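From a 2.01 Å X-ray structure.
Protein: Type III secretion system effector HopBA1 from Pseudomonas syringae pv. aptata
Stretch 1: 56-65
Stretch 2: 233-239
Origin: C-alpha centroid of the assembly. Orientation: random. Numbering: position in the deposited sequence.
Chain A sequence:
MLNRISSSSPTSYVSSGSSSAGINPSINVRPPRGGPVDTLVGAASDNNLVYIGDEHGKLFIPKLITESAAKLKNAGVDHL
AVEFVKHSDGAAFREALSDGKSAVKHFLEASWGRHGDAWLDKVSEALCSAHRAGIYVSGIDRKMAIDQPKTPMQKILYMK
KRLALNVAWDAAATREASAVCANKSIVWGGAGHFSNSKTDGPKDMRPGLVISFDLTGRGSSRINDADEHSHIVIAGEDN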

ATOM      1  N   HIS A  56      -8.360   1.550   5.137  1.00 37.30           N
ATOM      2  CA  HIS A  56      -8.578   0.293   5.838  1.00 35.69           C
ATOM      3  C   HIS A  56     -10.063  -0.050   5.843  1.00 38.23           C
ATOM      4  O   HIS A  56     -10.904   0.784   6.182  1.00 43.79           O
ATOM      5  N   GLY A  57     -10.382  -1.278   5.449  1.00 40.04           N
ATOM      6  CA  GLY A  57     -11.743  -1.766   5.460  1.00 42.86           C
ATOM      7  C   GLY A  57     -12.436  -1.743   4.114  1.00 44.90           C
ATOM      8  O   GLY A  57     -13.503  -2.354   3.977  1.00 44.43           O
ATOM      9  N   LYS A  58     -11.864  -1.071   3.120  1.00 38.38           N
ATOM     10  CA  LYS A  58     -12.505  -0.921   1.819  1.00 39.30           C
ATOM     11  C   LYS A  58     -12.083  -2.075   0.917  1.00 39.78           C
ATOM     12  O   LYS A  58     -10.895  -2.229   0.612  1.00 41.33           O
ATOM     13  N   LEU A  59     -13.062  -2.873   0.487  1.00 41.83           N
ATOM     14  CA  LEU A  59     -12.782  -4.099  -0.257  1.00 42.03           C
ATOM     15  C   LEU A  59     -12.160  -3.819  -1.621  1.00 46.75           C
ATOM     16  O   LEU A  59     -11.388  -4.640  -2.128  1.00 42.62           O
ATOM     17  N   PHE A  60     -12.484  -2.678  -2.235  1.00 48.63           N
ATOM     18  CA  PHE A  60     -12.056  -2.431  -3.609  1.00 44.67           C
ATOM     19  C   PHE A  60     -10.541  -2.498  -3.753  1.00 37.55           C
ATOM     20  O   PHE A  60     -10.030  -3.000  -4.761  1.00 43.78           O
ATOM     21  N   ILE A  61      -9.805  -1.993  -2.767  1.00 37.59           N
ATOM     22  CA  ILE A  61      -8.362  -1.802  -2.894  1.00 42.20           C
ATOM     23  C   ILE A  61      -7.652  -3.152  -2.893  1.00 46.13           C
ATOM     24  O   ILE A  61      -6.885  -3.434  -3.824  1.00 44.09           O
ATOM     25  N   PRO A  62      -7.856  -4.017  -1.894  1.00 44.45           N
ATOM     26  CA  PRO A  62      -7.216  -5.343  -1.958  1.00 40.95           C
ATOM     27  C   PRO A  62      -7.687  -6.182  -3.134  1.00 38.59           C
ATOM     28  O   PRO A  62      -6.897  -6.961  -3.680  1.00 47.90           O
ATOM     29  N   LYS A  63      -8.950  -6.053  -3.543  1.00 45.18           N
ATOM     30  CA  LYS A  63      -9.410  -6.748  -4.744  1.00 45.38           C
ATOM     31  C   LYS A  63      -8.651  -6.272  -5.974  1.00 47.95           C
ATOM     32  O   LYS A  63      -8.284  -7.075  -6.840  1.00 46.10           O
ATOM     33  N   LEU A  64      -8.419  -4.962  -6.074  1.00 45.12           N
ATOM     34  CA  LEU A  64      -7.660  -4.430  -7.199  1.00 53.59           C
ATOM     35  C   LEU A  64      -6.265  -5.040  -7.256  1.00 50.01           C
ATOM     36  O   LEU A  64      -5.791  -5.429  -8.328  1.00 52.51           O
ATOM     37  N   ILE A  65      -5.590  -5.137  -6.109  1.00 52.46           N
ATOM     38  CA  ILE A  65      -4.238  -5.689  -6.091  1.00 45.51           C
ATOM     39  C   ILE A  65      -4.259  -7.156  -6.508  1.00 48.68           C
ATOM     40  O   ILE A  65      -3.411  -7.606  -7.287  1.00 47.43           O
ATOM     41  N   VAL A 233      -5.592   9.559  -8.813  1.00 61.86           N
ATOM     42  CA  VAL A 233      -6.726   9.021  -8.076  1.00 59.42           C
ATOM     43  C   VAL A 233      -7.367   7.940  -8.933  1.00 55.83           C
ATOM     44  O   VAL A 233      -7.709   8.185 -10.096  1.00 57.30           O
ATOM     45  N   ILE A 234      -7.519   6.750  -8.364  1.00 50.35           N
ATOM     46  CA  ILE A 234      -8.184   5.635  -9.027  1.00 52.44           C
ATOM     47  C   ILE A 234      -9.632   5.612  -8.560  1.00 53.88           C
ATOM     48  O   ILE A 234      -9.905   5.571  -7.353  1.00 48.28           O
ATOM     49  N   ALA A 235     -10.559   5.643  -9.513  1.00 56.42           N
ATOM     50  CA  ALA A 235     -11.977   5.591  -9.195  1.00 58.27           C
ATOM     51  C   ALA A 235     -12.374   4.164  -8.847  1.00 59.24           C
ATOM     52  O   ALA A 235     -12.058   3.225  -9.584  1.00 54.93           O
ATOM     53  N   GLY A 236     -13.057   4.001  -7.718  1.00 55.15           N
ATOM     54  CA  GLY A 236     -13.465   2.684  -7.267  1.00 56.41           C
ATOM     55  C   GLY A 236     -14.860   2.657  -6.682  1.00 54.38           C
ATOM     56  O   GLY A 236     -15.598   3.644  -6.757  1.00 58.81           O
ATOM     57  N   GLU A 237     -15.227   1.527  -6.090  1.00 49.87           N
ATOM     58  CA  GLU A 237     -16.549   1.322  -5.518  1.00 54.71           C
ATOM     59  C   GLU A 237     -16.441   1.221  -4.004  1.00 50.21           C
ATOM     60  O   GLU A 237     -15.529   0.571  -3.480  1.00 47.76           O
ATOM     61  N   ASP A 238     -17.370   1.863  -3.305  1.00 50.18           N
ATOM     62  CA  ASP A 238     -17.456   1.694  -1.865  1.00 52.14           C
ATOM     63  C   ASP A 238     -18.044   0.320  -1.546  1.00 57.62           C
ATOM     64  O   ASP A 238     -18.618  -0.352  -2.406  1.00 54.01           O
ATOM     65  N   ASN A 239     -17.890  -0.100  -0.294  1.00 55.56           N
ATOM     66  CA  ASN A 239     -18.415  -1.395   0.131  1.00 54.11           C
ATOM     67  C   ASN A 239     -19.922  -1.471  -0.107  1.00 52.53           C
ATOM     68  O   ASN A 239     -20.400  -2.344  -0.834  1.00 54.01           O
TER

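Residues that touch across the stretches are at least 170 positions apart in sequence, and the contact buries 448 Å². A loop and the first turns of a helix in stretch 1 meet the end of a strand and the C-terminal tail in stretch 2. The helix and strand axes run nearly perpendicular, at 94°.

His 56 is out of reach of stretch 2. Gly 57 offers its backbone carbonyl. Asn 239 ND2 donates to Gly 57 O at 2.9 Å, in a nearly straight bond. The positive phi of Gly 57 suits glycine, because a CB would be jammed against the preceding carbonyl.

Lys 58 leaves the backbone sideways, but its end comes nearer to the tail. Its rotamer is m, m, t, t. The extended outer part of the chain carries Lys 58 NZ to Asp 238 OD1, 2.7 Å away, in a salt bridge. Asp 238 has chi1 t and its CB points away, yet its carboxylate turns back. The same Asp 238 OD1 also accepts from Asn 239 N at 2.7 Å.

Leu 59 is m, t and points sideways. Its backbone Leu 59 N donates to Asn 239 OD1 at 2.9 Å, again almost straight. Asn 239 points toward stretch 1 with chi1 m, so its amide donates to Gly 57 and accepts from Leu 59.

Phe 60 points toward stretch 2 and has the largest covered area, 101 Å². Its chi1 is t and chi2 is 87°. Gly 236 CA sits over one ring face, 3.6 Å from the centroid of the Phe 60 ring, as a CH-pi contact. A CB on Gly 236 would clash, lying 2.7 Å from Phe 60 CD2. At the ring edge, Phe 60 CE2 meets Ile 234 CG2 at 4.0 Å. Glu 237, with chi1 m, brings its OE1 to 3.8 Å from Phe 60 CD1.

Water 1 ties the backbone to the tail. It accepts from Phe 60 N at 3.1 Å and donates to Glu 237 O at 2.7 Å and Asn 239 OD1 at 2.9 Å.

Ile 61 and Pro 62 are buried but do not reach stretch 2. Lys 63 points toward it without making contact. Leu 64, one helical turn after Phe 60, also points toward it, with rotamer t, p. Leu 64 CD2 packs 4.2 Å from Ile 234 CD1. Ile 234 is m, t and faces stretch 1, touching both Phe 60 and Leu 64.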

ATOM      1  CB  HIS A  56      -8.052   0.382   7.273  1.00 42.18           C
ATOM      2  CG  HIS A  56      -6.618   0.800   7.374  1.00 38.64           C
ATOM      3  ND1 HIS A  56      -5.659   0.416   6.462  1.00 38.37           N
ATOM      4  CD2 HIS A  56      -5.981   1.573   8.286  1.00 37.96           C
ATOM      5  CE1 HIS A  56      -4.492   0.931   6.809  1.00 37.66           C
ATOM      6  NE2 HIS A  56      -4.660   1.637   7.912  1.00 39.41           N
ATOM      7  CB  LYS A  58     -12.144   0.427   1.196  1.00 40.34           C
ATOM      8  CG  LYS A  58     -12.613   1.632   2.005  1.00 40.75           C
ATOM      9  CD  LYS A  58     -14.128   1.660   2.170  1.00 45.54           C
ATOM     10  CE  LYS A  58     -14.572   2.923   2.888  1.00 47.86           C
ATOM     11  NZ  LYS A  58     -16.043   2.979   3.068  1.00 51.06           N
ATOM     12  CB  LEU A  59     -14.075  -4.898  -0.429  1.00 41.56           C
ATOM     13  CG  LEU A  59     -14.772  -5.322   0.867  1.00 53.21           C
ATOM     14  CD1 LEU A  59     -16.208  -5.740   0.602  1.00 57.61           C
ATOM     15  CD2 LEU A  59     -14.011  -6.450   1.535  1.00 47.53           C
ATOM     16  CB  PHE A  60     -12.568  -1.070  -4.083  1.00 51.05           C
ATOM     17  CG  PHE A  60     -12.025  -0.652  -5.418  1.00 50.92           C
ATOM     18  CD1 PHE A  60     -12.654  -1.043  -6.590  1.00 54.07           C
ATOM     19  CD2 PHE A  60     -10.883   0.129  -5.504  1.00 50.10           C
ATOM     20  CE1 PHE A  60     -12.158  -0.664  -7.818  1.00 55.92           C
ATOM     21  CE2 PHE A  60     -10.383   0.513  -6.731  1.00 50.66           C
ATOM     22  CZ  PHE A  60     -11.019   0.115  -7.889  1.00 49.50           C
ATOM     23  CB  ILE A  61      -7.843  -0.863  -1.792  1.00 38.50           C
ATOM     24  CG1 ILE A  61      -8.425   0.539  -2.013  1.00 42.43           C
ATOM     25  CG2 ILE A  61      -6.319  -0.800  -1.795  1.00 36.05           C
ATOM     26  CD1 ILE A  61      -8.219   1.506  -0.874  1.00 43.46           C
ATOM     27  CB  PRO A  62      -7.589  -5.984  -0.612  1.00 39.86           C
ATOM     28  CG  PRO A  62      -8.764  -5.214  -0.120  1.00 45.77           C
ATOM     29  CD  PRO A  62      -8.569  -3.818  -0.621  1.00 42.06           C
ATOM     30  CB  LYS A  63     -10.909  -6.532  -4.941  1.00 50.28           C
ATOM     31  CG  LYS A  63     -11.798  -7.420  -4.089  1.00 57.17           C
ATOM     32  CD  LYS A  63     -13.282  -7.140  -4.338  1.00 58.89           C
ATOM     33  CE  LYS A  63     -13.688  -7.406  -5.786  1.00 63.75           C
ATOM     34  NZ  LYS A  63     -15.154  -7.229  -6.001  1.00 64.73           N
ATOM     35  CB  LEU A  64      -7.576  -2.907  -7.096  1.00 45.83           C
ATOM     36  CG  LEU A  64      -6.664  -2.217  -8.115  1.00 49.80           C
ATOM     37  CD1 LEU A  64      -7.111  -2.534  -9.534  1.00 47.09           C
ATOM     38  CD2 LEU A  64      -6.646  -0.717  -7.874  1.00 51.60           C
ATOM     39  CB  ILE A  65      -3.604  -5.489  -4.703  1.00 45.43           C
ATOM     40  CG1 ILE A  65      -3.401  -3.991  -4.445  1.00 45.70           C
ATOM     41  CG2 ILE A  65      -2.273  -6.230  -4.599  1.00 43.42           C
ATOM     42  CD1 ILE A  65      -2.922  -3.643  -3.046  1.00 49.45           C
ATOM     43  CB  VAL A 233      -7.748  10.118  -7.729  1.00 66.71           C
ATOM     44  CG1 VAL A 233      -8.788   9.579  -6.751  1.00 66.47           C
ATOM     45  CG2 VAL A 233      -7.051  11.347  -7.162  1.00 66.39           C
ATOM     46  CB  ILE A 234      -7.476   4.303  -8.728  1.00 51.71           C
ATOM     47  CG1 ILE A 234      -6.148   4.241  -9.492  1.00 53.28           C
ATOM     48  CG2 ILE A 234      -8.376   3.111  -9.087  1.00 51.22           C
ATOM     49  CD1 ILE A 234      -5.337   2.984  -9.248  1.00 54.97           C
ATOM     50  CB  ALA A 235     -12.807   6.101 -10.372  1.00 63.49           C
ATOM     51  CB  GLU A 237     -17.193   0.046  -6.065  1.00 62.57           C
ATOM     52  CG  GLU A 237     -17.123  -0.116  -7.576  1.00 81.75           C
ATOM     53  CD  GLU A 237     -17.089  -1.573  -7.996  1.00 87.20           C
ATOM     54  OE1 GLU A 237     -16.080  -2.251  -7.706  1.00 80.03           O
ATOM     55  OE2 GLU A 237     -18.074  -2.043  -8.602  1.00 90.00           O
ATOM     56  CB  ASP A 238     -18.307   2.802  -1.245  1.00 56.97           C
ATOM     57  CG  ASP A 238     -17.990   3.032   0.218  1.00 59.13           C
ATOM     58  OD1 ASP A 238     -17.239   2.224   0.802  1.00 55.86           O
ATOM     59  OD2 ASP A 238     -18.496   4.022   0.787  1.00 69.78           O
ATOM     60  CB  ASN A 239     -18.108  -1.652   1.607  1.00 48.13           C
ATOM     61  CG  ASN A 239     -16.630  -1.867   1.872  1.00 46.13           C
ATOM     62  OD1 ASN A 239     -15.856  -2.157   0.958  1.00 49.01           O
ATOM     63  ND2 ASN A 239     -16.232  -1.733   3.128  1.00 50.10           N
TER
HETATM   64  O   HOH W   1     -14.770  -0.770  -1.321  1.00 41.30           O